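Local coordinates for chromosome partition protein Smc (PDB 5XEI) that probably serves chromosome condensation and partitioning as the ATP-hydrolysing, DNA-binding subunit of a homodimeric SMC complex, at residues Glu181-Ala186 / Ala345-Ile350; Arg192-Ile197 / Ser338-Leu343; Ala174-Ala179 / Glu352-Ile357. All coordinates share one frame; numbering follows the deposited sequence.

Overall arrangement
All three contacts join the same two long helices, 170-246 and 321-383, which run antiparallel as the coiled-coil arm next to the SMC head domain. Contact 1 lies in the middle. The centres of contacts 1 and 3 are about 10 Å apart. The centres of contacts 1 and 2 are about 13 Å apart. Contacts 2 and 3 do not touch; their centres are about 24 Å apart and their nearest atoms about 11 Å. Contact 2 lies within the loop of chain closed by contact 1, and contact 1 within that closed by contact 3. Ile350 CG2 packs on Ala179 O, and Leu343 CD2 on Ala186 O. All three lie away from the predicted ATP-binding residues Ala34-Asn41.

Contact 1 of 3, residues Glu181-Ala186 / Ala345-Ile350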
ATOM      1  N   GLU A 181      -6.827  -0.870   2.274  1.00 52.64           N
ATOM      2  CA  GLU A 181      -7.452  -2.025   1.648  1.00 58.68           C
ATOM      3  C   GLU A 181      -8.650  -2.476   2.476  1.00 58.89           C
ATOM      4  O   GLU A 181      -9.778  -2.538   1.978  1.00 63.63           O
ATOM      5  CB  GLU A 181      -6.419  -3.145   1.463  1.00 59.56           C
ATOM      6  CG  GLU A 181      -6.953  -4.569   1.602  1.00 70.03           C
ATOM      7  CD  GLU A 181      -7.805  -5.035   0.416  1.00 85.94           C
ATOM      8  OE1 GLU A 181      -7.742  -4.398  -0.664  1.00 84.34           O
ATOM      9  OE2 GLU A 181      -8.536  -6.052   0.572  1.00 83.87           O
ATOM     10  N   GLU A 182      -8.439  -2.705   3.768  1.00 59.52           N
ATOM     11  CA  GLU A 182      -9.529  -3.173   4.614  1.00 57.42           C
ATOM     12  C   GLU A 182     -10.650  -2.153   4.705  1.00 50.23           C
ATOM     13  O   GLU A 182     -11.824  -2.529   4.755  1.00 51.80           O
ATOM     14  CB  GLU A 182      -8.988  -3.526   5.990  1.00 56.59           C
ATOM     15  CG  GLU A 182      -8.005  -4.683   5.886  1.00 71.81           C
ATOM     16  CD  GLU A 182      -7.148  -4.854   7.118  1.00 82.77           C
ATOM     17  OE1 GLU A 182      -6.333  -5.803   7.142  1.00 93.70           O
ATOM     18  OE2 GLU A 182      -7.284  -4.042   8.060  1.00 80.25           O
ATOM     19  N   LEU A 183     -10.329  -0.859   4.711  1.00 51.28           N
ATOM     20  CA  LEU A 183     -11.403   0.131   4.730  1.00 54.34           C
ATOM     21  C   LEU A 183     -12.254   0.020   3.473  1.00 57.48           C
ATOM     22  O   LEU A 183     -13.488   0.091   3.540  1.00 52.08           O
ATOM     23  CB  LEU A 183     -10.842   1.548   4.862  1.00 50.23           C
ATOM     24  CG  LEU A 183     -11.864   2.669   4.635  1.00 53.64           C
ATOM     25  CD1 LEU A 183     -13.038   2.493   5.581  1.00 55.52           C
ATOM     26  CD2 LEU A 183     -11.279   4.084   4.744  1.00 51.59           C
ATOM     27  N   LYS A 184     -11.602  -0.153   2.316  1.00 55.16           N
ATOM     28  CA  LYS A 184     -12.317  -0.303   1.055  1.00 53.32           C
ATOM     29  C   LYS A 184     -13.260  -1.497   1.112  1.00 61.48           C
ATOM     30  O   LYS A 184     -14.457  -1.385   0.823  1.00 60.09           O
ATOM     31  CB  LYS A 184     -11.311  -0.464  -0.085  1.00 56.09           C
ATOM     32  CG  LYS A 184     -11.924  -0.601  -1.470  1.00 67.61           C
ATOM     33  CD  LYS A 184     -10.869  -0.881  -2.534  1.00 66.98           C
ATOM     34  CE  LYS A 184     -11.504  -1.314  -3.846  1.00 64.01           C
ATOM     35  NZ  LYS A 184     -10.492  -2.037  -4.661  1.00 73.80           N
ATOM     36  N   GLN A 185     -12.728  -2.652   1.499  1.00 60.07           N
ATOM     37  CA  GLN A 185     -13.540  -3.840   1.680  1.00 52.58           C
ATOM     38  C   GLN A 185     -14.673  -3.581   2.652  1.00 57.39           C
ATOM     39  O   GLN A 185     -15.792  -4.076   2.472  1.00 59.28           O
ATOM     40  CB  GLN A 185     -12.646  -4.953   2.185  1.00 56.26           C
ATOM     41  CG  GLN A 185     -13.212  -6.319   2.143  1.00 71.40           C
ATOM     42  CD  GLN A 185     -12.134  -7.312   2.478  1.00 83.54           C
ATOM     43  OE1 GLN A 185     -11.235  -7.009   3.270  1.00 80.80           O
ATOM     44  NE2 GLN A 185     -12.197  -8.497   1.877  1.00 90.33           N
ATOM     45  N   ALA A 186     -14.409  -2.787   3.686  1.00 59.76           N
ATOM     46  CA  ALA A 186     -15.387  -2.645   4.756  1.00 57.82           C
ATOM     47  C   ALA A 186     -16.646  -1.957   4.268  1.00 53.21           C
ATOM     48  O   ALA A 186     -17.752  -2.344   4.649  1.00 60.40           O
ATOM     49  CB  ALA A 186     -14.785  -1.882   5.936  1.00 56.79           C
ATOM     50  N   ALA A 345     -19.366   0.256  12.682  1.00 49.99           N
ATOM     51  CA  ALA A 345     -18.386   0.458  13.742  1.00 49.31           C
ATOM     52  C   ALA A 345     -17.004  -0.006  13.299  1.00 47.13           C
ATOM     53  O   ALA A 345     -16.012   0.702  13.500  1.00 49.99           O
ATOM     54  CB  ALA A 345     -18.821  -0.259  15.015  1.00 52.03           C
ATOM     55  N   GLU A 346     -16.918  -1.170  12.661  1.00 48.79           N
ATOM     56  CA  GLU A 346     -15.640  -1.629  12.141  1.00 46.48           C
ATOM     57  C   GLU A 346     -15.016  -0.578  11.220  1.00 52.22           C
ATOM     58  O   GLU A 346     -13.804  -0.328  11.275  1.00 52.61           O
ATOM     59  CB  GLU A 346     -15.835  -2.964  11.424  1.00 45.79           C
ATOM     60  CG  GLU A 346     -14.809  -3.279  10.329  1.00 55.36           C
ATOM     61  CD  GLU A 346     -15.247  -4.437   9.422  1.00 70.30           C
ATOM     62  OE1 GLU A 346     -15.037  -4.357   8.181  1.00 70.64           O
ATOM     63  OE2 GLU A 346     -15.812  -5.425   9.952  1.00 73.48           O
ATOM     64  N   LYS A 347     -15.837   0.071  10.393  1.00 50.44           N
ATOM     65  CA  LYS A 347     -15.323   1.081   9.473  1.00 47.52           C
ATOM     66  C   LYS A 347     -14.726   2.249  10.240  1.00 51.72           C
ATOM     67  O   LYS A 347     -13.575   2.633  10.007  1.00 48.64           O
ATOM     68  CB  LYS A 347     -16.442   1.544   8.541  1.00 51.07           C
ATOM     69  CG  LYS A 347     -16.264   2.909   7.876  1.00 50.94           C
ATOM     70  CD  LYS A 347     -17.252   3.057   6.701  1.00 54.56           C
ATOM     71  CE  LYS A 347     -17.358   4.482   6.185  1.00 61.66           C
ATOM     72  NZ  LYS A 347     -17.782   5.451   7.254  1.00 67.47           N
ATOM     73  N   GLU A 348     -15.493   2.806  11.184  1.00 53.85           N
ATOM     74  CA  GLU A 348     -14.995   3.910  11.991  1.00 49.99           C
ATOM     75  C   GLU A 348     -13.678   3.545  12.657  1.00 53.18           C
ATOM     76  O   GLU A 348     -12.749   4.354  12.693  1.00 55.59           O
ATOM     77  CB  GLU A 348     -16.042   4.316  13.036  1.00 50.59           C
ATOM     78  CG  GLU A 348     -15.538   5.289  14.141  1.00 59.39           C
ATOM     79  CD  GLU A 348     -14.975   6.640  13.609  1.00 73.53           C
ATOM     80  OE1 GLU A 348     -14.298   7.348  14.395  1.00 77.35           O
ATOM     81  OE2 GLU A 348     -15.199   7.006  12.422  1.00 74.32           O
ATOM     82  N   SER A 349     -13.569   2.321  13.168  1.00 51.64           N
ATOM     83  CA  SER A 349     -12.338   1.906  13.823  1.00 46.90           C
ATOM     84  C   SER A 349     -11.158   1.945  12.865  1.00 54.16           C
ATOM     85  O   SER A 349     -10.087   2.468  13.201  1.00 59.86           O
ATOM     86  CB  SER A 349     -12.497   0.506  14.388  1.00 50.88           C
ATOM     87  OG  SER A 349     -11.253  -0.169  14.311  1.00 58.91           O
ATOM     88  N   ILE A 350     -11.319   1.361  11.678  1.00 53.91           N
ATOM     89  CA  ILE A 350     -10.246   1.411  10.693  1.00 46.57           C
ATOM     90  C   ILE A 350      -9.838   2.851  10.447  1.00 50.94           C
ATOM     91  O   ILE A 350      -8.645   3.173  10.352  1.00 51.17           O
ATOM     92  CB  ILE A 350     -10.687   0.724   9.393  1.00 47.69           C
ATOM     93  CG1 ILE A 350     -11.006  -0.745   9.659  1.00 45.00           C
ATOM     94  CG2 ILE A 350      -9.618   0.891   8.324  1.00 45.23           C
ATOM     95  CD1 ILE A 350     -11.269  -1.544   8.416  1.00 48.35           C
TER
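Ile350 meets Glu182, Leu183 and Ala186 in the antiparallel coiled coil of the SMC arm. Segment 181-186 belongs to helix 170-246 and segment 345-350 to helix 321-383. Their axes come within 9.6 Å and their directions differ by 158°. The backbones are nearest at two pairs, Leu183 with Ile350 and Ala186 with Lys347.

Ile350 points across the interface and both of its branches are used. Ile350 CG2 rests on Leu183 CB at 3.7 Å. CG1 lies anti to the carbonyl carbon (chi1 -61°) and leads to CD1. Ile350 CD1 reaches the backbone of the other helix and packs on the carbonyl group of Glu182, 3.8 Å from Glu182 C. It also touches Glu182 CB. Ala186 CB lies further off, 4.3 Å from Ile350 CD1. The isoleucine thus lies against Glu182, Leu183 and, more loosely, Ala186. Its pairs with Leu183 and Ala186 are apolar.

Leu183 has a second partner. Its CG is anti to the backbone N, and Leu183 CD1 lies 4.0 Å from Lys347 CG. The two side chains cross obliquely. Only the inner part of the lysine takes part, because the amino end turns off from the facing helix.

No hydrogen bond links the two segments. One charged group still comes close. The chain of Glu346 is extended beyond CG and reaches over to the small side chain of Ala186, where Glu346 OE1 stands 3.4 Å from Ala186 CB and 3.8 Å from Ala186 CA.

Contact 2 of 3, residues Arg192-Ile197 / Ser338-Leu343; sequences RVDLLI and SKREKL
Val193 and Arg340 are the pair whose backbones lie nearest where helix 192-197 passes helix 338-343, the two running antiparallel with directions 158° apart and axes 9.8 Å apart at their closest. This is a further part of the antiparallel coiled coil of the SMC arm.

Val193 points into the interface and uses both methyls. Val193 CG1 packs on Arg340 CB at 3.7 Å. Val193 CG2 meets two side chains, Leu343 CD1 at 3.8 Å and Lys339 CG at a like distance. Leu343 also touches Asn189 and Leu190 of the first helix.

Beyond CB, Arg340 carries its guanidinium to Asp194 and Ile197. Its CG is anti to the backbone N, and its chain bends at the third torsion. The Arg340 side chain crosses those of Asp194 and Ile197 at about a right angle, yet the carboxylate and guanidinium planes are only 33° apart. Arg340 NH2 donates to Asp194 OD1 at 3.3 Å, with an N-H...O angle of 163°. The acceptor lies in the guanidinium plane and is met nearly along its C-O axis. Ile197 CD1 sits over one face of the group, 3.6 Å from Arg340 NH2 and offset toward the rim. Ile197 also touches Tyr333 and Leu336 of the other helix.

A second acid is near the same arginine. Arg340 NE lies 3.6 Å from Glu341 OE1 on its own helix, a longer salt bridge. Asp194, Arg340 and Glu341 therefore form a network in which one positive group is shared by two carboxylates. The arginine charge probably favours the ionised form of both, and the bond to Asp194 helps fix the guanidinium against Ile197 CD1.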
ATOM      1  N   ARG A 192     -23.218  -3.404   0.377  1.00 51.21           N
ATOM      2  CA  ARG A 192     -23.988  -4.599   0.086  1.00 49.12           C
ATOM      3  C   ARG A 192     -25.115  -4.758   1.091  1.00 55.84           C
ATOM      4  O   ARG A 192     -26.274  -4.974   0.718  1.00 57.89           O
ATOM      5  CB  ARG A 192     -23.076  -5.816   0.114  1.00 49.87           C
ATOM      6  CG  ARG A 192     -23.739  -7.090  -0.305  1.00 56.91           C
ATOM      7  CD  ARG A 192     -22.700  -8.177  -0.511  1.00 64.57           C
ATOM      8  NE  ARG A 192     -22.084  -8.517   0.767  1.00 74.35           N
ATOM      9  CZ  ARG A 192     -20.975  -9.233   0.905  1.00 80.45           C
ATOM     10  NH1 ARG A 192     -20.332  -9.690  -0.171  1.00 79.85           N
ATOM     11  NH2 ARG A 192     -20.508  -9.479   2.127  1.00 78.60           N
ATOM     12  N   VAL A 193     -24.792  -4.641   2.376  1.00 52.39           N
ATOM     13  CA  VAL A 193     -25.806  -4.813   3.403  1.00 45.44           C
ATOM     14  C   VAL A 193     -26.937  -3.807   3.211  1.00 49.11           C
ATOM     15  O   VAL A 193     -28.118  -4.153   3.336  1.00 48.12           O
ATOM     16  CB  VAL A 193     -25.152  -4.713   4.789  1.00 43.09           C
ATOM     17  CG1 VAL A 193     -26.163  -4.380   5.833  1.00 46.18           C
ATOM     18  CG2 VAL A 193     -24.477  -6.026   5.115  1.00 39.88           C
ATOM     19  N   ASP A 194     -26.600  -2.561   2.861  1.00 49.25           N
ATOM     20  CA  ASP A 194     -27.635  -1.548   2.645  1.00 50.73           C
ATOM     21  C   ASP A 194     -28.587  -1.950   1.527  1.00 48.72           C
ATOM     22  O   ASP A 194     -29.803  -1.713   1.613  1.00 43.18           O
ATOM     23  CB  ASP A 194     -27.005  -0.201   2.308  1.00 51.18           C
ATOM     24  CG  ASP A 194     -26.278   0.407   3.469  1.00 61.17           C
ATOM     25  OD1 ASP A 194     -26.906   0.619   4.537  1.00 64.33           O
ATOM     26  OD2 ASP A 194     -25.069   0.675   3.302  1.00 67.54           O
ATOM     27  N   LEU A 195     -28.045  -2.522   0.448  1.00 45.29           N
ATOM     28  CA  LEU A 195     -28.885  -2.917  -0.671  1.00 46.24           C
ATOM     29  C   LEU A 195     -29.745  -4.123  -0.300  1.00 49.60           C
ATOM     30  O   LEU A 195     -30.880  -4.241  -0.773  1.00 42.22           O
ATOM     31  CB  LEU A 195     -28.019  -3.194  -1.902  1.00 43.27           C
ATOM     32  CG  LEU A 195     -27.473  -2.035  -2.755  1.00 46.40           C
ATOM     33  CD1 LEU A 195     -26.616  -2.544  -3.941  1.00 50.72           C
ATOM     34  CD2 LEU A 195     -28.601  -1.184  -3.287  1.00 46.04           C
ATOM     35  N   LEU A 196     -29.238  -4.998   0.576  1.00 47.77           N
ATOM     36  CA  LEU A 196     -30.027  -6.126   1.049  1.00 43.47           C
ATOM     37  C   LEU A 196     -31.135  -5.672   1.977  1.00 46.23           C
ATOM     38  O   LEU A 196     -32.256  -6.195   1.921  1.00 46.57           O
ATOM     39  CB  LEU A 196     -29.132  -7.128   1.756  1.00 44.09           C
ATOM     40  CG  LEU A 196     -28.065  -7.670   0.805  1.00 55.45           C
ATOM     41  CD1 LEU A 196     -27.247  -8.724   1.492  1.00 59.92           C
ATOM     42  CD2 LEU A 196     -28.665  -8.238  -0.458  1.00 50.60           C
ATOM     43  N   ILE A 197     -30.835  -4.709   2.845  1.00 46.75           N
ATOM     44  CA  ILE A 197     -31.845  -4.191   3.757  1.00 42.96           C
ATOM     45  C   ILE A 197     -32.974  -3.545   2.985  1.00 43.83           C
ATOM     46  O   ILE A 197     -34.146  -3.658   3.360  1.00 45.97           O
ATOM     47  CB  ILE A 197     -31.205  -3.203   4.736  1.00 37.35           C
ATOM     48  CG1 ILE A 197     -30.194  -3.931   5.608  1.00 43.96           C
ATOM     49  CG2 ILE A 197     -32.272  -2.457   5.524  1.00 37.61           C
ATOM     50  CD1 ILE A 197     -29.757  -3.143   6.833  1.00 54.54           C
ATOM     51  N   SER A 338     -28.422  -5.658  12.271  1.00 55.68           N
ATOM     52  CA  SER A 338     -27.370  -5.909  13.240  1.00 53.79           C
ATOM     53  C   SER A 338     -26.015  -5.868  12.570  1.00 49.67           C
ATOM     54  O   SER A 338     -25.106  -5.186  13.039  1.00 60.65           O
ATOM     55  CB  SER A 338     -27.572  -7.255  13.923  1.00 52.98           C
ATOM     56  OG  SER A 338     -26.485  -7.500  14.798  1.00 62.50           O
ATOM     57  N   LYS A 339     -25.873  -6.585  11.465  1.00 51.14           N
ATOM     58  CA  LYS A 339     -24.619  -6.597  10.725  1.00 52.20           C
ATOM     59  C   LYS A 339     -24.190  -5.180  10.330  1.00 56.32           C
ATOM     60  O   LYS A 339     -23.049  -4.771  10.592  1.00 53.45           O
ATOM     61  CB  LYS A 339     -24.786  -7.500   9.506  1.00 48.72           C
ATOM     62  CG  LYS A 339     -23.646  -7.515   8.528  1.00 52.62           C
ATOM     63  CD  LYS A 339     -23.044  -8.918   8.444  1.00 59.15           C
ATOM     64  CE  LYS A 339     -22.330  -9.143   7.103  1.00 69.63           C
ATOM     65  NZ  LYS A 339     -21.528 -10.406   7.052  1.00 72.85           N
ATOM     66  N   ARG A 340     -25.100  -4.407   9.721  1.00 51.01           N
ATOM     67  CA  ARG A 340     -24.772  -3.039   9.329  1.00 50.65           C
ATOM     68  C   ARG A 340     -24.057  -2.296  10.451  1.00 55.64           C
ATOM     69  O   ARG A 340     -22.944  -1.801  10.257  1.00 59.77           O
ATOM     70  CB  ARG A 340     -26.025  -2.271   8.896  1.00 49.80           C
ATOM     71  CG  ARG A 340     -25.775  -0.762   8.723  1.00 52.96           C
ATOM     72  CD  ARG A 340     -26.841  -0.072   7.886  1.00 58.72           C
ATOM     73  NE  ARG A 340     -28.101   0.084   8.614  1.00 75.76           N
ATOM     74  CZ  ARG A 340     -29.282   0.321   8.035  1.00 73.75           C
ATOM     75  NH1 ARG A 340     -30.386   0.441   8.781  1.00 66.17           N
ATOM     76  NH2 ARG A 340     -29.363   0.415   6.707  1.00 62.98           N
ATOM     77  N   GLU A 341     -24.655  -2.244  11.644  1.00 51.29           N
ATOM     78  CA  GLU A 341     -24.050  -1.463  12.719  1.00 56.33           C
ATOM     79  C   GLU A 341     -22.670  -1.985  13.080  1.00 61.69           C
ATOM     80  O   GLU A 341     -21.768  -1.193  13.380  1.00 68.01           O
ATOM     81  CB  GLU A 341     -24.948  -1.432  13.962  1.00 60.96           C
ATOM     82  CG  GLU A 341     -26.242  -0.629  13.746  1.00 81.60           C
ATOM     83  CD  GLU A 341     -26.030   0.644  12.908  1.00 89.54           C
ATOM     84  OE1 GLU A 341     -26.583   0.727  11.779  1.00 92.89           O
ATOM     85  OE2 GLU A 341     -25.320   1.558  13.393  1.00 97.91           O
ATOM     86  N   LYS A 342     -22.466  -3.305  13.044  1.00 53.78           N
ATOM     87  CA  LYS A 342     -21.123  -3.805  13.334  1.00 60.27           C
ATOM     88  C   LYS A 342     -20.159  -3.460  12.207  1.00 53.68           C
ATOM     89  O   LYS A 342     -19.023  -3.053  12.468  1.00 50.26           O
ATOM     90  CB  LYS A 342     -21.124  -5.314  13.612  1.00 55.50           C
ATOM     91  CG  LYS A 342     -22.366  -5.829  14.307  1.00 62.89           C
ATOM     92  CD  LYS A 342     -22.441  -5.347  15.753  1.00 75.93           C
ATOM     93  CE  LYS A 342     -23.735  -5.761  16.443  1.00 74.02           C
ATOM     94  NZ  LYS A 342     -24.678  -4.620  16.500  1.00 98.02           N
ATOM     95  N   LEU A 343     -20.599  -3.584  10.951  1.00 48.79           N
ATOM     96  CA  LEU A 343     -19.780  -3.099   9.844  1.00 52.97           C
ATOM     97  C   LEU A 343     -19.438  -1.630  10.025  1.00 53.39           C
ATOM     98  O   LEU A 343     -18.277  -1.224   9.889  1.00 49.37           O
ATOM     99  CB  LEU A 343     -20.497  -3.311   8.518  1.00 50.64           C
ATOM    100  CG  LEU A 343     -20.244  -4.653   7.853  1.00 48.52           C
ATOM    101  CD1 LEU A 343     -21.237  -4.841   6.707  1.00 54.50           C
ATOM    102  CD2 LEU A 343     -18.827  -4.671   7.346  1.00 54.18           C
TER

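Contact 3 of 3, residues Ala174-Ala179 / Glu352-Ile357; sequences AKKEKA and EFINEI
Ala179 faces the edge of the Phe353 ring. Ala179 CB lies near the ring plane, 3.9 Å from Phe353 CD2 and about as far from CE2. Phe353 CG is anti to the backbone N (chi1 -179°), and chi2 of 84° sets the turn of the ring. The same alanine methyl also meets Ile354, whose CG1 is 3.6 Å from Ala179 CB. Ile354 CD1 goes further and touches the carbonyl group of Ala179.

These residues belong to the antiparallel coiled coil of the SMC arm. Helices 174-179 and 352-357 run with directions 163° apart, their axes 9.6 Å apart at closest. The backbones are nearest at Lys176 and Ile354.

One turn on, Ile357 spreads its two branches over neighbouring lysines. Ile357 CG2 packs on Lys176 CB at 3.6 Å. Ile357 CD1 lies 3.8 Å from Lys175 CB and a little further from Lys175 CD. Lys175 crosses this isoleucine at about a right angle. Both lysines give carbon atoms to the contact while their chains run on extended and the amino groups lie farther out. Beyond the segment, Lys176 NZ forms a long, weak ion pair with Glu358, which also accepts a hydrogen bond from Asn355 ND2.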
ATOM      1  N   ALA A 174       3.391   1.205   4.202  1.00 58.49           N
ATOM      2  CA  ALA A 174       2.931  -0.167   4.003  1.00 57.38           C
ATOM      3  C   ALA A 174       1.753  -0.499   4.917  1.00 61.96           C
ATOM      4  O   ALA A 174       0.761  -1.088   4.473  1.00 61.81           O
ATOM      5  CB  ALA A 174       4.078  -1.148   4.232  1.00 51.09           C
ATOM      6  N   LYS A 175       1.841  -0.149   6.207  1.00 59.19           N
ATOM      7  CA  LYS A 175       0.703  -0.380   7.096  1.00 53.53           C
ATOM      8  C   LYS A 175      -0.521   0.391   6.617  1.00 53.05           C
ATOM      9  O   LYS A 175      -1.583  -0.192   6.379  1.00 56.02           O
ATOM     10  CB  LYS A 175       1.047  -0.003   8.534  1.00 53.08           C
ATOM     11  CG  LYS A 175       1.957  -0.999   9.216  1.00 54.06           C
ATOM     12  CD  LYS A 175       1.985  -0.763  10.718  1.00 57.59           C
ATOM     13  CE  LYS A 175       2.705  -1.907  11.416  1.00 67.34           C
ATOM     14  NZ  LYS A 175       2.684  -1.758  12.895  1.00 72.43           N
ATOM     15  N   LYS A 176      -0.378   1.705   6.437  1.00 52.13           N
ATOM     16  CA  LYS A 176      -1.484   2.497   5.916  1.00 52.14           C
ATOM     17  C   LYS A 176      -2.150   1.837   4.709  1.00 55.61           C
ATOM     18  O   LYS A 176      -3.380   1.828   4.609  1.00 53.89           O
ATOM     19  CB  LYS A 176      -1.014   3.903   5.546  1.00 47.88           C
ATOM     20  CG  LYS A 176      -2.120   4.725   4.860  1.00 57.31           C
ATOM     21  CD  LYS A 176      -1.649   6.104   4.431  1.00 59.89           C
ATOM     22  CE  LYS A 176      -2.804   6.925   3.899  1.00 58.42           C
ATOM     23  NZ  LYS A 176      -2.367   8.295   3.533  1.00 68.73           N
ATOM     24  N   GLU A 177      -1.372   1.260   3.789  1.00 57.33           N
ATOM     25  CA  GLU A 177      -1.996   0.763   2.566  1.00 61.94           C
ATOM     26  C   GLU A 177      -2.885  -0.444   2.848  1.00 61.29           C
ATOM     27  O   GLU A 177      -3.980  -0.551   2.285  1.00 63.03           O
ATOM     28  CB  GLU A 177      -0.953   0.448   1.480  1.00 67.90           C
ATOM     29  CG  GLU A 177      -0.047  -0.792   1.686  1.00 77.44           C
ATOM     30  CD  GLU A 177      -0.674  -2.171   1.336  1.00 87.21           C
ATOM     31  OE1 GLU A 177      -1.887  -2.268   1.045  1.00 86.34           O
ATOM     32  OE2 GLU A 177       0.072  -3.179   1.373  1.00 94.76           O
ATOM     33  N   LYS A 178      -2.441  -1.372   3.713  1.00 59.60           N
ATOM     34  CA  LYS A 178      -3.332  -2.479   4.059  1.00 61.96           C
ATOM     35  C   LYS A 178      -4.523  -1.988   4.876  1.00 59.19           C
ATOM     36  O   LYS A 178      -5.616  -2.553   4.781  1.00 60.99           O
ATOM     37  CB  LYS A 178      -2.582  -3.593   4.801  1.00 60.69           C
ATOM     38  CG  LYS A 178      -3.517  -4.709   5.327  1.00 70.93           C
ATOM     39  CD  LYS A 178      -2.797  -6.018   5.736  1.00 89.07           C
ATOM     40  CE  LYS A 178      -3.167  -7.201   4.804  1.00 89.00           C
ATOM     41  NZ  LYS A 178      -2.644  -8.535   5.255  1.00 83.11           N
ATOM     42  N   ALA A 179      -4.347  -0.930   5.659  1.00 53.70           N
ATOM     43  CA  ALA A 179      -5.492  -0.348   6.340  1.00 56.49           C
ATOM     44  C   ALA A 179      -6.495   0.198   5.338  1.00 53.32           C
ATOM     45  O   ALA A 179      -7.709   0.059   5.523  1.00 53.55           O
ATOM     46  CB  ALA A 179      -5.037   0.755   7.295  1.00 54.17           C
ATOM     47  N   GLU A 352      -9.969   5.487  12.427  1.00 43.74           N
ATOM     48  CA  GLU A 352      -9.138   5.992  13.505  1.00 47.88           C
ATOM     49  C   GLU A 352      -7.711   5.491  13.376  1.00 47.30           C
ATOM     50  O   GLU A 352      -6.759   6.260  13.535  1.00 48.40           O
ATOM     51  CB  GLU A 352      -9.745   5.593  14.846  1.00 59.01           C
ATOM     52  CG  GLU A 352     -11.103   6.263  15.098  1.00 61.80           C
ATOM     53  CD  GLU A 352     -11.706   5.944  16.459  1.00 68.14           C
ATOM     54  OE1 GLU A 352     -11.597   4.787  16.929  1.00 64.34           O
ATOM     55  OE2 GLU A 352     -12.312   6.863  17.053  1.00 87.05           O
ATOM     56  N   PHE A 353      -7.550   4.212  13.050  1.00 43.80           N
ATOM     57  CA  PHE A 353      -6.226   3.626  12.871  1.00 43.10           C
ATOM     58  C   PHE A 353      -5.466   4.305  11.733  1.00 47.53           C
ATOM     59  O   PHE A 353      -4.287   4.654  11.877  1.00 46.24           O
ATOM     60  CB  PHE A 353      -6.390   2.126  12.618  1.00 47.82           C
ATOM     61  CG  PHE A 353      -5.105   1.373  12.438  1.00 46.30           C
ATOM     62  CD1 PHE A 353      -4.387   0.928  13.534  1.00 45.38           C
ATOM     63  CD2 PHE A 353      -4.631   1.080  11.165  1.00 50.23           C
ATOM     64  CE1 PHE A 353      -3.203   0.220  13.365  1.00 49.31           C
ATOM     65  CE2 PHE A 353      -3.446   0.379  10.987  1.00 52.59           C
ATOM     66  CZ  PHE A 353      -2.731  -0.054  12.089  1.00 50.53           C
ATOM     67  N   ILE A 354      -6.127   4.502  10.588  1.00 47.16           N
ATOM     68  CA  ILE A 354      -5.476   5.175   9.468  1.00 47.92           C
ATOM     69  C   ILE A 354      -5.041   6.578   9.857  1.00 47.93           C
ATOM     70  O   ILE A 354      -4.022   7.086   9.369  1.00 48.48           O
ATOM     71  CB  ILE A 354      -6.411   5.202   8.243  1.00 48.82           C
ATOM     72  CG1 ILE A 354      -6.848   3.796   7.868  1.00 50.28           C
ATOM     73  CG2 ILE A 354      -5.709   5.809   7.059  1.00 47.11           C
ATOM     74  CD1 ILE A 354      -7.454   3.711   6.486  1.00 50.49           C
ATOM     75  N   ASN A 355      -5.791   7.231  10.734  1.00 46.31           N
ATOM     76  CA  ASN A 355      -5.346   8.532  11.207  1.00 48.58           C
ATOM     77  C   ASN A 355      -4.173   8.414  12.166  1.00 45.77           C
ATOM     78  O   ASN A 355      -3.315   9.295  12.194  1.00 45.05           O
ATOM     79  CB  ASN A 355      -6.503   9.268  11.852  1.00 48.97           C
ATOM     80  CG  ASN A 355      -7.544   9.639  10.852  1.00 53.10           C
ATOM     81  OD1 ASN A 355      -8.728   9.402  11.052  1.00 58.69           O
ATOM     82  ND2 ASN A 355      -7.105  10.184   9.728  1.00 61.67           N
ATOM     83  N   GLU A 356      -4.108   7.341  12.949  1.00 45.47           N
ATOM     84  CA  GLU A 356      -2.936   7.132  13.784  1.00 46.27           C
ATOM     85  C   GLU A 356      -1.688   6.963  12.937  1.00 51.72           C
ATOM     86  O   GLU A 356      -0.622   7.494  13.275  1.00 48.50           O
ATOM     87  CB  GLU A 356      -3.140   5.921  14.680  1.00 51.32           C
ATOM     88  CG  GLU A 356      -3.856   6.282  15.954  1.00 62.94           C
ATOM     89  CD  GLU A 356      -3.125   7.390  16.707  1.00 80.44           C
ATOM     90  OE1 GLU A 356      -3.797   8.369  17.115  1.00 88.51           O
ATOM     91  OE2 GLU A 356      -1.881   7.283  16.882  1.00 70.19           O
ATOM     92  N   ILE A 357      -1.806   6.242  11.819  1.00 47.95           N
ATOM     93  CA  ILE A 357      -0.643   5.993  10.981  1.00 47.67           C
ATOM     94  C   ILE A 357      -0.102   7.301  10.412  1.00 50.54           C
ATOM     95  O   ILE A 357       1.098   7.594  10.519  1.00 44.08           O
ATOM     96  CB  ILE A 357      -0.990   4.991   9.872  1.00 46.99           C
ATOM     97  CG1 ILE A 357      -1.116   3.589  10.459  1.00 49.88           C
ATOM     98  CG2 ILE A 357       0.098   4.980   8.833  1.00 48.83           C
ATOM     99  CD1 ILE A 357       0.215   2.945  10.774  1.00 49.55           C
TER